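Local coordinates for exodeoxyribonuclease III (Archaeoglobus fulgidus, PDB 2VOA), which probably cleaves DNA at abasic sites as a repair endonuclease and may also act as a metal-dependent 3'-5' exonuclease on double-stranded DNA, at residues 12-24 against 43-55. The protein carries 1 engineered substitution. Sequence-based numbering, arbitrary orientation.
With nucleotides of chain C.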
ATOM      1  N   ILE A  12      -2.303  -5.471 -11.823  1.00 28.49           N
ATOM      2  CA  ILE A  12      -2.641  -4.212 -12.496  1.00 28.44           C
ATOM      3  C   ILE A  12      -3.274  -3.213 -11.512  1.00 27.97           C
ATOM      4  O   ILE A  12      -2.978  -2.009 -11.567  1.00 27.04           O
ATOM      5  CB  ILE A  12      -3.484  -4.418 -13.789  1.00 28.96           C
ATOM      6  CG1 ILE A  12      -3.667  -3.104 -14.571  1.00 29.51           C
ATOM      7  CG2 ILE A  12      -4.820  -5.093 -13.488  1.00 29.72           C
ATOM      8  CD1 ILE A  12      -2.382  -2.351 -14.912  1.00 29.04           C
ATOM      9  N   ARG A  13      -4.115  -3.709 -10.612  1.00 28.35           N
ATOM     10  CA  ARG A  13      -4.808  -2.822  -9.658  1.00 29.70           C
ATOM     11  C   ARG A  13      -3.838  -2.153  -8.675  1.00 29.84           C
ATOM     12  O   ARG A  13      -4.138  -1.095  -8.112  1.00 30.66           O
ATOM     13  CB  ARG A  13      -5.912  -3.574  -8.921  1.00 29.90           C
ATOM     14  CG  ARG A  13      -7.165  -3.837  -9.749  1.00 31.43           C
ATOM     15  CD  ARG A  13      -8.115  -4.757  -8.977  1.00 34.80           C
ATOM     16  NE  ARG A  13      -7.410  -6.009  -8.689  1.00 36.80           N
ATOM     17  CZ  ARG A  13      -7.885  -7.035  -7.988  1.00 36.05           C
ATOM     18  NH1 ARG A  13      -9.120  -7.022  -7.460  1.00 33.55           N
ATOM     19  NH2 ARG A  13      -7.102  -8.088  -7.828  1.00 31.93           N
ATOM     20  N   SER A  14      -2.670  -2.766  -8.499  1.00 30.15           N
ATOM     21  CA  SER A  14      -1.597  -2.202  -7.668  1.00 30.62           C
ATOM     22  C   SER A  14      -0.504  -1.484  -8.481  1.00 30.18           C
ATOM     23  O   SER A  14       0.497  -1.063  -7.906  1.00 30.82           O
ATOM     24  CB  SER A  14      -0.962  -3.290  -6.804  1.00 30.48           C
ATOM     25  OG  SER A  14      -1.842  -3.656  -5.757  1.00 33.84           O
ATOM     26  N   ARG A  15      -0.708  -1.319  -9.793  1.00 29.24           N
ATOM     27  CA  ARG A  15       0.322  -0.737 -10.675  1.00 28.75           C
ATOM     28  C   ARG A  15      -0.175   0.350 -11.639  1.00 28.61           C
ATOM     29  O   ARG A  15       0.581   0.800 -12.519  1.00 28.49           O
ATOM     30  CB  ARG A  15       1.056  -1.846 -11.456  1.00 29.39           C
ATOM     31  CG  ARG A  15       2.581  -1.608 -11.654  1.00 28.80           C
ATOM     32  CD  ARG A  15       3.328  -1.617 -10.304  1.00 29.34           C
ATOM     33  NE  ARG A  15       3.158  -2.914  -9.638  1.00 29.34           N
ATOM     34  CZ  ARG A  15       3.398  -3.159  -8.358  1.00 29.40           C
ATOM     35  NH1 ARG A  15       3.837  -2.197  -7.557  1.00 29.38           N
ATOM     36  NH2 ARG A  15       3.189  -4.388  -7.876  1.00 29.34           N
ATOM     37  N   LEU A  16      -1.429   0.778 -11.479  1.00 28.68           N
ATOM     38  CA  LEU A  16      -1.969   1.846 -12.340  1.00 29.22           C
ATOM     39  C   LEU A  16      -1.168   3.141 -12.216  1.00 29.06           C
ATOM     40  O   LEU A  16      -1.039   3.899 -13.189  1.00 28.77           O
ATOM     41  CB  LEU A  16      -3.454   2.102 -12.045  1.00 29.02           C
ATOM     42  CG  LEU A  16      -4.430   0.976 -12.423  1.00 29.13           C
ATOM     43  CD1 LEU A  16      -5.819   1.274 -11.878  1.00 29.73           C
ATOM     44  CD2 LEU A  16      -4.483   0.737 -13.950  1.00 31.55           C
ATOM     45  N   HIS A  17      -0.613   3.386 -11.033  1.00 27.89           N
ATOM     46  CA  HIS A  17       0.180   4.593 -10.811  1.00 29.03           C
ATOM     47  C   HIS A  17       1.462   4.586 -11.653  1.00 28.88           C
ATOM     48  O   HIS A  17       2.099   5.639 -11.797  1.00 29.84           O
ATOM     49  CB  HIS A  17       0.526   4.751  -9.328  1.00 28.51           C
ATOM     50  CG  HIS A  17       1.490   3.718  -8.832  1.00 29.11           C
ATOM     51  ND1 HIS A  17       1.114   2.420  -8.551  1.00 29.08           N
ATOM     52  CD2 HIS A  17       2.822   3.785  -8.599  1.00 29.02           C
ATOM     53  CE1 HIS A  17       2.173   1.738  -8.146  1.00 29.24           C
ATOM     54  NE2 HIS A  17       3.220   2.546  -8.161  1.00 27.41           N
ATOM     55  N   ILE A  18       1.841   3.409 -12.166  1.00 28.66           N
ATOM     56  CA  ILE A  18       2.969   3.263 -13.082  1.00 28.67           C
ATOM     57  C   ILE A  18       2.454   3.211 -14.518  1.00 28.90           C
ATOM     58  O   ILE A  18       2.900   3.971 -15.362  1.00 29.29           O
ATOM     59  CB  ILE A  18       3.797   1.938 -12.837  1.00 28.94           C
ATOM     60  CG1 ILE A  18       4.399   1.904 -11.424  1.00 30.39           C
ATOM     61  CG2 ILE A  18       4.893   1.787 -13.884  1.00 29.57           C
ATOM     62  CD1 ILE A  18       5.369   3.039 -11.130  1.00 28.71           C
ATOM     63  N   VAL A  19       1.517   2.299 -14.780  1.00 28.21           N
ATOM     64  CA  VAL A  19       1.146   1.944 -16.167  1.00 28.16           C
ATOM     65  C   VAL A  19       0.502   3.140 -16.873  1.00 28.43           C
ATOM     66  O   VAL A  19       0.849   3.473 -18.006  1.00 28.65           O
ATOM     67  CB  VAL A  19       0.190   0.734 -16.192  1.00 27.96           C
ATOM     68  CG1 VAL A  19      -0.391   0.505 -17.604  1.00 28.62           C
ATOM     69  CG2 VAL A  19       0.906  -0.512 -15.673  1.00 29.01           C
ATOM     70  N   ILE A  20      -0.443   3.784 -16.200  1.00 28.01           N
ATOM     71  CA  ILE A  20      -1.179   4.882 -16.835  1.00 28.19           C
ATOM     72  C   ILE A  20      -0.251   6.069 -17.217  1.00 27.74           C
ATOM     73  O   ILE A  20      -0.227   6.471 -18.386  1.00 28.38           O
ATOM     74  CB  ILE A  20      -2.446   5.279 -16.018  1.00 27.39           C
ATOM     75  CG1 ILE A  20      -3.401   4.070 -15.872  1.00 27.18           C
ATOM     76  CG2 ILE A  20      -3.174   6.512 -16.640  1.00 27.88           C
ATOM     77  CD1 ILE A  20      -3.827   3.404 -17.215  1.00 28.38           C
ATOM     78  N   PRO A  21       0.541   6.604 -16.261  1.00 28.43           N
ATOM     79  CA  PRO A  21       1.524   7.643 -16.661  1.00 28.81           C
ATOM     80  C   PRO A  21       2.539   7.150 -17.719  1.00 29.28           C
ATOM     81  O   PRO A  21       2.971   7.928 -18.598  1.00 29.51           O
ATOM     82  CB  PRO A  21       2.245   7.956 -15.346  1.00 29.22           C
ATOM     83  CG  PRO A  21       1.227   7.630 -14.279  1.00 29.50           C
ATOM     84  CD  PRO A  21       0.546   6.392 -14.796  1.00 28.27           C
ATOM     85  N   TRP A  22       2.914   5.873 -17.644  1.00 28.21           N
ATOM     86  CA  TRP A  22       3.872   5.337 -18.602  1.00 28.75           C
ATOM     87  C   TRP A  22       3.259   5.365 -20.019  1.00 28.50           C
ATOM     88  O   TRP A  22       3.933   5.746 -20.974  1.00 28.67           O
ATOM     89  CB  TRP A  22       4.345   3.935 -18.189  1.00 28.56           C
ATOM     90  CG  TRP A  22       5.488   3.436 -19.028  1.00 28.76           C
ATOM     91  CD1 TRP A  22       6.828   3.610 -18.786  1.00 29.44           C
ATOM     92  CD2 TRP A  22       5.389   2.719 -20.253  1.00 29.27           C
ATOM     93  NE1 TRP A  22       7.572   3.041 -19.800  1.00 29.01           N
ATOM     94  CE2 TRP A  22       6.715   2.463 -20.701  1.00 30.54           C
ATOM     95  CE3 TRP A  22       4.310   2.238 -21.011  1.00 31.65           C
ATOM     96  CZ2 TRP A  22       6.986   1.753 -21.889  1.00 30.33           C
ATOM     97  CZ3 TRP A  22       4.581   1.524 -22.195  1.00 30.02           C
ATOM     98  CH2 TRP A  22       5.911   1.312 -22.624  1.00 31.44           C
ATOM     99  N   LEU A  23       1.980   4.990 -20.141  1.00 29.30           N
ATOM    100  CA  LEU A  23       1.275   5.051 -21.438  1.00 29.61           C
ATOM    101  C   LEU A  23       1.154   6.493 -21.942  1.00 30.11           C
ATOM    102  O   LEU A  23       1.341   6.774 -23.128  1.00 29.27           O
ATOM    103  CB  LEU A  23      -0.111   4.393 -21.368  1.00 29.35           C
ATOM    104  CG  LEU A  23      -0.129   2.860 -21.343  1.00 29.91           C
ATOM    105  CD1 LEU A  23      -1.496   2.349 -20.963  1.00 30.56           C
ATOM    106  CD2 LEU A  23       0.305   2.282 -22.685  1.00 27.70           C
ATOM    107  N   LYS A  24       0.848   7.416 -21.039  1.00 29.96           N
ATOM    108  CA  LYS A  24       0.767   8.827 -21.418  1.00 31.29           C
ATOM    109  C   LYS A  24       2.099   9.356 -21.967  1.00 31.31           C
ATOM    110  O   LYS A  24       2.114  10.129 -22.921  1.00 32.29           O
ATOM    111  CB  LYS A  24       0.266   9.665 -20.238  1.00 32.24           C
ATOM    112  CG  LYS A  24      -1.255   9.732 -20.178  1.00 36.63           C
ATOM    113  CD  LYS A  24      -1.735  11.038 -19.546  1.00 41.82           C
ATOM    114  CE  LYS A  24      -3.007  11.585 -20.243  1.00 44.78           C
ATOM    115  NZ  LYS A  24      -3.918  12.360 -19.319  1.00 45.87           N
ATOM    116  N   PHE A  43     -11.389  -5.912 -13.685  1.00 30.62           N
ATOM    117  CA  PHE A  43     -10.280  -5.281 -14.413  1.00 30.30           C
ATOM    118  C   PHE A  43     -10.560  -3.770 -14.506  1.00 30.54           C
ATOM    119  O   PHE A  43     -11.673  -3.372 -14.840  1.00 30.30           O
ATOM    120  CB  PHE A  43     -10.064  -5.889 -15.796  1.00 30.57           C
ATOM    121  CG  PHE A  43      -8.814  -5.395 -16.477  1.00 29.87           C
ATOM    122  CD1 PHE A  43      -7.626  -6.150 -16.431  1.00 30.99           C
ATOM    123  CD2 PHE A  43      -8.808  -4.168 -17.128  1.00 31.92           C
ATOM    124  CE1 PHE A  43      -6.483  -5.688 -17.043  1.00 31.83           C
ATOM    125  CE2 PHE A  43      -7.667  -3.698 -17.736  1.00 31.37           C
ATOM    126  CZ  PHE A  43      -6.503  -4.451 -17.688  1.00 32.39           C
ATOM    127  N   PRO A  44      -9.557  -2.929 -14.176  1.00 30.67           N
ATOM    128  CA  PRO A  44      -9.753  -1.463 -14.207  1.00 30.84           C
ATOM    129  C   PRO A  44      -9.738  -0.857 -15.645  1.00 31.05           C
ATOM    130  O   PRO A  44      -8.835  -0.080 -15.996  1.00 30.43           O
ATOM    131  CB  PRO A  44      -8.572  -0.951 -13.371  1.00 30.25           C
ATOM    132  CG  PRO A  44      -7.445  -1.967 -13.672  1.00 28.80           C
ATOM    133  CD  PRO A  44      -8.185  -3.303 -13.745  1.00 30.88           C
ATOM    134  N   GLU A  45     -10.742  -1.181 -16.461  1.00 31.37           N
ATOM    135  CA  GLU A  45     -10.719  -0.737 -17.860  1.00 31.87           C
ATOM    136  C   GLU A  45     -10.900   0.765 -18.061  1.00 31.01           C
ATOM    137  O   GLU A  45     -10.343   1.335 -19.006  1.00 30.91           O
ATOM    138  CB  GLU A  45     -11.650  -1.549 -18.779  1.00 32.73           C
ATOM    139  CG  GLU A  45     -13.046  -1.760 -18.319  1.00 36.24           C
ATOM    140  CD  GLU A  45     -13.997  -1.958 -19.496  1.00 39.83           C
ATOM    141  OE1 GLU A  45     -15.145  -1.500 -19.387  1.00 43.72           O
ATOM    142  OE2 GLU A  45     -13.587  -2.534 -20.537  1.00 39.95           O
ATOM    143  N   ALA A  46     -11.658   1.394 -17.161  1.00 30.03           N
ATOM    144  CA  ALA A  46     -11.953   2.828 -17.242  1.00 29.87           C
ATOM    145  C   ALA A  46     -10.671   3.657 -17.196  1.00 30.00           C
ATOM    146  O   ALA A  46     -10.556   4.658 -17.900  1.00 29.11           O
ATOM    147  CB  ALA A  46     -12.907   3.234 -16.129  1.00 30.21           C
ATOM    148  N   ASP A  47      -9.693   3.203 -16.405  1.00 30.12           N
ATOM    149  CA  ASP A  47      -8.419   3.914 -16.252  1.00 30.09           C
ATOM    150  C   ASP A  47      -7.677   4.005 -17.591  1.00 29.27           C
ATOM    151  O   ASP A  47      -6.952   4.968 -17.842  1.00 29.49           O
ATOM    152  CB  ASP A  47      -7.523   3.216 -15.218  1.00 30.84           C
ATOM    153  CG  ASP A  47      -8.094   3.260 -13.826  1.00 33.35           C
ATOM    154  OD1 ASP A  47      -7.544   4.016 -12.994  1.00 37.87           O
ATOM    155  OD2 ASP A  47      -9.096   2.555 -13.558  1.00 36.74           O
ATOM    156  N   PHE A  48      -7.859   2.992 -18.436  1.00 28.79           N
ATOM    157  CA  PHE A  48      -7.252   2.977 -19.777  1.00 28.34           C
ATOM    158  C   PHE A  48      -8.055   3.824 -20.752  1.00 28.14           C
ATOM    159  O   PHE A  48      -7.484   4.584 -21.528  1.00 28.14           O
ATOM    160  CB  PHE A  48      -7.154   1.554 -20.283  1.00 28.55           C
ATOM    161  CG  PHE A  48      -6.120   0.744 -19.570  1.00 28.95           C
ATOM    162  CD1 PHE A  48      -6.436   0.073 -18.380  1.00 28.92           C
ATOM    163  CD2 PHE A  48      -4.834   0.651 -20.084  1.00 31.02           C
ATOM    164  CE1 PHE A  48      -5.457  -0.696 -17.717  1.00 28.86           C
ATOM    165  CE2 PHE A  48      -3.849  -0.097 -19.427  1.00 29.50           C
ATOM    166  CZ  PHE A  48      -4.166  -0.772 -18.239  1.00 29.76           C
ATOM    167  N   HIS A  49      -9.376   3.672 -20.721  1.00 28.09           N
ATOM    168  CA  HIS A  49     -10.255   4.476 -21.583  1.00 28.54           C
ATOM    169  C   HIS A  49      -9.996   5.971 -21.398  1.00 28.51           C
ATOM    170  O   HIS A  49      -9.975   6.737 -22.368  1.00 28.90           O
ATOM    171  CB  HIS A  49     -11.727   4.242 -21.271  1.00 29.25           C
ATOM    172  CG  HIS A  49     -12.225   2.875 -21.605  1.00 30.72           C
ATOM    173  ND1 HIS A  49     -11.476   1.939 -22.281  1.00 33.52           N
ATOM    174  CD2 HIS A  49     -13.436   2.307 -21.389  1.00 31.82           C
ATOM    175  CE1 HIS A  49     -12.187   0.835 -22.425  1.00 33.52           C
ATOM    176  NE2 HIS A  49     -13.381   1.033 -21.896  1.00 35.64           N
ATOM    177  N   ARG A  50      -9.823   6.385 -20.146  1.00 28.60           N
ATOM    178  CA  ARG A  50      -9.685   7.812 -19.828  1.00 29.14           C
ATOM    179  C   ARG A  50      -8.422   8.464 -20.432  1.00 28.89           C
ATOM    180  O   ARG A  50      -8.356   9.678 -20.600  1.00 27.98           O
ATOM    181  CB  ARG A  50      -9.821   8.053 -18.316  1.00 29.56           C
ATOM    182  CG  ARG A  50     -11.221   7.669 -17.786  1.00 30.65           C
ATOM    183  CD  ARG A  50     -11.309   7.813 -16.264  0.50 29.70           C
ATOM    184  NE  ARG A  50     -10.070   7.437 -15.581  0.50 32.10           N
ATOM    185  CZ  ARG A  50      -9.994   7.016 -14.321  0.50 30.84           C
ATOM    186  NH1 ARG A  50     -11.094   6.895 -13.583  0.50 30.41           N
ATOM    187  NH2 ARG A  50      -8.815   6.720 -13.797  0.50 28.87           N
ATOM    188  N   ILE A  51      -7.431   7.647 -20.781  1.00 29.72           N
ATOM    189  CA  ILE A  51      -6.244   8.146 -21.475  1.00 29.20           C
ATOM    190  C   ILE A  51      -6.211   7.693 -22.947  1.00 29.72           C
ATOM    191  O   ILE A  51      -5.170   7.778 -23.606  1.00 30.17           O
ATOM    192  CB  ILE A  51      -4.925   7.801 -20.715  1.00 30.00           C
ATOM    193  CG1 ILE A  51      -4.736   6.281 -20.552  1.00 28.84           C
ATOM    194  CG2 ILE A  51      -4.911   8.498 -19.354  1.00 30.90           C
ATOM    195  CD1 ILE A  51      -3.292   5.872 -20.491  1.00 31.14           C
ATOM    196  N   GLY A  52      -7.352   7.217 -23.447  1.00 28.94           N
ATOM    197  CA  GLY A  52      -7.523   6.964 -24.873  1.00 28.65           C
ATOM    198  C   GLY A  52      -7.027   5.597 -25.331  1.00 29.09           C
ATOM    199  O   GLY A  52      -6.709   5.414 -26.509  1.00 29.77           O
ATOM    200  N   TYR A  53      -6.979   4.643 -24.407  1.00 28.83           N
ATOM    201  CA  TYR A  53      -6.605   3.259 -24.744  1.00 28.54           C
ATOM    202  C   TYR A  53      -7.771   2.282 -24.648  1.00 29.27           C
ATOM    203  O   TYR A  53      -8.497   2.256 -23.652  1.00 29.67           O
ATOM    204  CB  TYR A  53      -5.435   2.772 -23.871  1.00 27.84           C
ATOM    205  CG  TYR A  53      -4.101   3.242 -24.399  1.00 26.87           C
ATOM    206  CD1 TYR A  53      -3.626   4.532 -24.123  1.00 28.74           C
ATOM    207  CD2 TYR A  53      -3.331   2.402 -25.212  1.00 26.64           C
ATOM    208  CE1 TYR A  53      -2.399   4.980 -24.635  1.00 27.54           C
ATOM    209  CE2 TYR A  53      -2.084   2.843 -25.728  1.00 29.20           C
ATOM    210  CZ  TYR A  53      -1.640   4.121 -25.433  1.00 28.88           C
ATOM    211  OH  TYR A  53      -0.424   4.531 -25.950  1.00 27.97           O
ATOM    212  N   HIS A  54      -7.936   1.472 -25.691  1.00 29.07           N
ATOM    213  CA  HIS A  54      -8.728   0.257 -25.595  1.00 29.31           C
ATOM    214  C   HIS A  54      -7.943  -0.716 -24.750  1.00 28.94           C
ATOM    215  O   HIS A  54      -6.706  -0.664 -24.722  1.00 27.70           O
ATOM    216  CB  HIS A  54      -8.952  -0.357 -26.977  1.00 29.71           C
ATOM    217  CG  HIS A  54      -9.778   0.497 -27.882  1.00 32.20           C
ATOM    218  ND1 HIS A  54      -9.227   1.398 -28.770  1.00 35.36           N
ATOM    219  CD2 HIS A  54     -11.116   0.591 -28.029  1.00 31.32           C
ATOM    220  CE1 HIS A  54     -10.197   2.016 -29.424  1.00 33.20           C
ATOM    221  NE2 HIS A  54     -11.352   1.542 -28.996  1.00 35.99           N
ATOM    222  N   VAL A  55      -8.659  -1.607 -24.071  1.00 28.75           N
ATOM    223  CA  VAL A  55      -7.987  -2.673 -23.343  1.00 29.20           C
ATOM    224  C   VAL A  55      -8.855  -3.927 -23.378  1.00 29.51           C
ATOM    225  O   VAL A  55     -10.078  -3.879 -23.115  1.00 29.11           O
ATOM    226  CB  VAL A  55      -7.572  -2.232 -21.895  1.00 28.55           C
ATOM    227  CG1 VAL A  55      -8.792  -1.957 -20.998  1.00 27.61           C
ATOM    228  CG2 VAL A  55      -6.612  -3.227 -21.260  1.00 29.79           C
TER
ATOM    229  P    DG C   3       3.666  -4.136  -4.022  1.00 28.92           P
ATOM    230  OP1  DG C   3       4.496  -3.236  -4.856  1.00 30.83           O
ATOM    231  OP2  DG C   3       3.026  -3.634  -2.768  1.00 29.16           O
ATOM    232  O5'  DG C   3       2.499  -4.765  -4.899  1.00 29.68           O
ATOM    233  C5'  DG C   3       1.440  -5.536  -4.368  1.00 30.61           C
ATOM    234  C4'  DG C   3       1.314  -6.762  -5.242  1.00 32.14           C
ATOM    235  O4'  DG C   3       2.465  -7.625  -5.053  1.00 31.23           O
ATOM    236  C3'  DG C   3       0.104  -7.625  -4.943  1.00 30.64           C
ATOM    237  O3'  DG C   3      -1.007  -7.145  -5.650  1.00 30.97           O
ATOM    238  C2'  DG C   3       0.580  -8.974  -5.482  1.00 31.44           C
ATOM    239  C1'  DG C   3       1.992  -8.964  -4.933  1.00 30.59           C
ATOM    240  N9   DG C   3       2.158  -9.440  -3.548  1.00 31.49           N
ATOM    241  C8   DG C   3       2.521  -8.695  -2.447  1.00 31.09           C
ATOM    242  N7   DG C   3       2.602  -9.378  -1.340  1.00 31.45           N
ATOM    243  C5   DG C   3       2.271 -10.675  -1.714  1.00 30.07           C
ATOM    244  C6   DG C   3       2.192 -11.862  -0.929  1.00 30.39           C
ATOM    245  O6   DG C   3       2.419 -11.986   0.284  1.00 30.59           O
ATOM    246  N1   DG C   3       1.814 -12.970  -1.694  1.00 30.74           N
ATOM    247  C2   DG C   3       1.561 -12.926  -3.050  1.00 30.64           C
ATOM    248  N2   DG C   3       1.207 -14.080  -3.630  1.00 30.71           N
ATOM    249  N3   DG C   3       1.629 -11.812  -3.797  1.00 30.47           N
ATOM    250  C4   DG C   3       1.999 -10.729  -3.071  1.00 30.40           C
ATOM    251  P    DG C   4      -2.399  -6.816  -4.922  1.00 29.18           P
ATOM    252  OP1  DG C   4      -3.177  -5.976  -5.856  1.00 26.98           O
ATOM    253  OP2  DG C   4      -2.122  -6.336  -3.540  1.00 30.64           O
ATOM    254  O5'  DG C   4      -3.123  -8.234  -4.806  1.00 29.83           O
ATOM    255  C5'  DG C   4      -3.363  -9.015  -5.987  1.00 30.73           C
ATOM    256  C4'  DG C   4      -3.423 -10.498  -5.665  1.00 28.99           C
ATOM    257  O4'  DG C   4      -2.156 -10.926  -5.133  1.00 28.63           O
ATOM    258  C3'  DG C   4      -4.439 -10.903  -4.598  1.00 27.26           C
ATOM    259  O3'  DG C   4      -5.703 -11.053  -5.199  1.00 27.67           O
ATOM    260  C2'  DG C   4      -3.862 -12.257  -4.161  1.00 27.29           C
ATOM    261  C1'  DG C   4      -2.365 -11.936  -4.152  1.00 28.59           C
ATOM    262  N9   DG C   4      -1.861 -11.496  -2.839  1.00 27.43           N
ATOM    263  C8   DG C   4      -1.458 -10.231  -2.458  1.00 27.84           C
ATOM    264  N7   DG C   4      -1.041 -10.160  -1.219  1.00 27.94           N
ATOM    265  C5   DG C   4      -1.182 -11.468  -0.718  1.00 28.01           C
ATOM    266  C6   DG C   4      -0.906 -12.032   0.568  1.00 29.14           C
ATOM    267  O6   DG C   4      -0.465 -11.459   1.584  1.00 29.84           O
ATOM    268  N1   DG C   4      -1.206 -13.399   0.647  1.00 28.69           N
ATOM    269  C2   DG C   4      -1.696 -14.145  -0.415  1.00 28.68           C
ATOM    270  N2   DG C   4      -1.929 -15.455  -0.190  1.00 27.56           N
ATOM    271  N3   DG C   4      -1.957 -13.628  -1.618  1.00 28.42           N
ATOM    272  C4   DG C   4      -1.672 -12.295  -1.712  1.00 28.22           C
TER
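Ile12 meets the second segment with two branches: CG2 packs against Pro44 CD at 3.8 Å, while CD1, carried there by a CG1 anti to the backbone N (chi1 -173°), reaches the rim of the Phe48 ring. Two residues on, the chain turns to DNA. Ser14 OG donates to DG4 OP1 of chain C at 2.7 Å. Arg15 NH1 donates to DG3 OP1 of chain C at 3.0 Å and its NH2 to O5' of the same nucleotide, the phosphate lying at the guanidinium edge; carbonyls of Val9, Asn10 and Lys244 accept from the same group and help hold its orientation. Leu16 then presses CD1 on Pro44 CB and on the Asp47 carboxylate.

Phe48 is a knob in a hole formed by Leu16, Val19, Ile20 and Leu23. Ile20 CD1 stands over one face, 4.0 Å from the ring centroid and 8° off its normal, a CH-pi contact; Val55 CG2 covers the opposite face. With an alanine here, the hole would probably lose its filling, leaving a gap beside Ile20 CD1 and Leu23 CD1. Leu23 splits its methyls, CD1 to Phe48 CE2 (3.7 Å) and CD2 over a face of Tyr53, whose OH bonds to Pro28 O. Ile51, the most heavily buried residue of the contact, sets CD1 3.6 Å from Leu23 CB and CG2 against Ile20 CG2. Lys24 runs its aliphatic chain past Ile51 CG2, with CE 3.7 Å from it.

The axes of helices 16-24 and 45-49 approach to 10.6 Å at 21°, nearly parallel, and both helices pack on one sheet of the DNase I-like fold, Val19 and Leu23 touching Leu31 of strand 30-34 and Phe48 reaching Met33 there and Ala69 of strand 63-70.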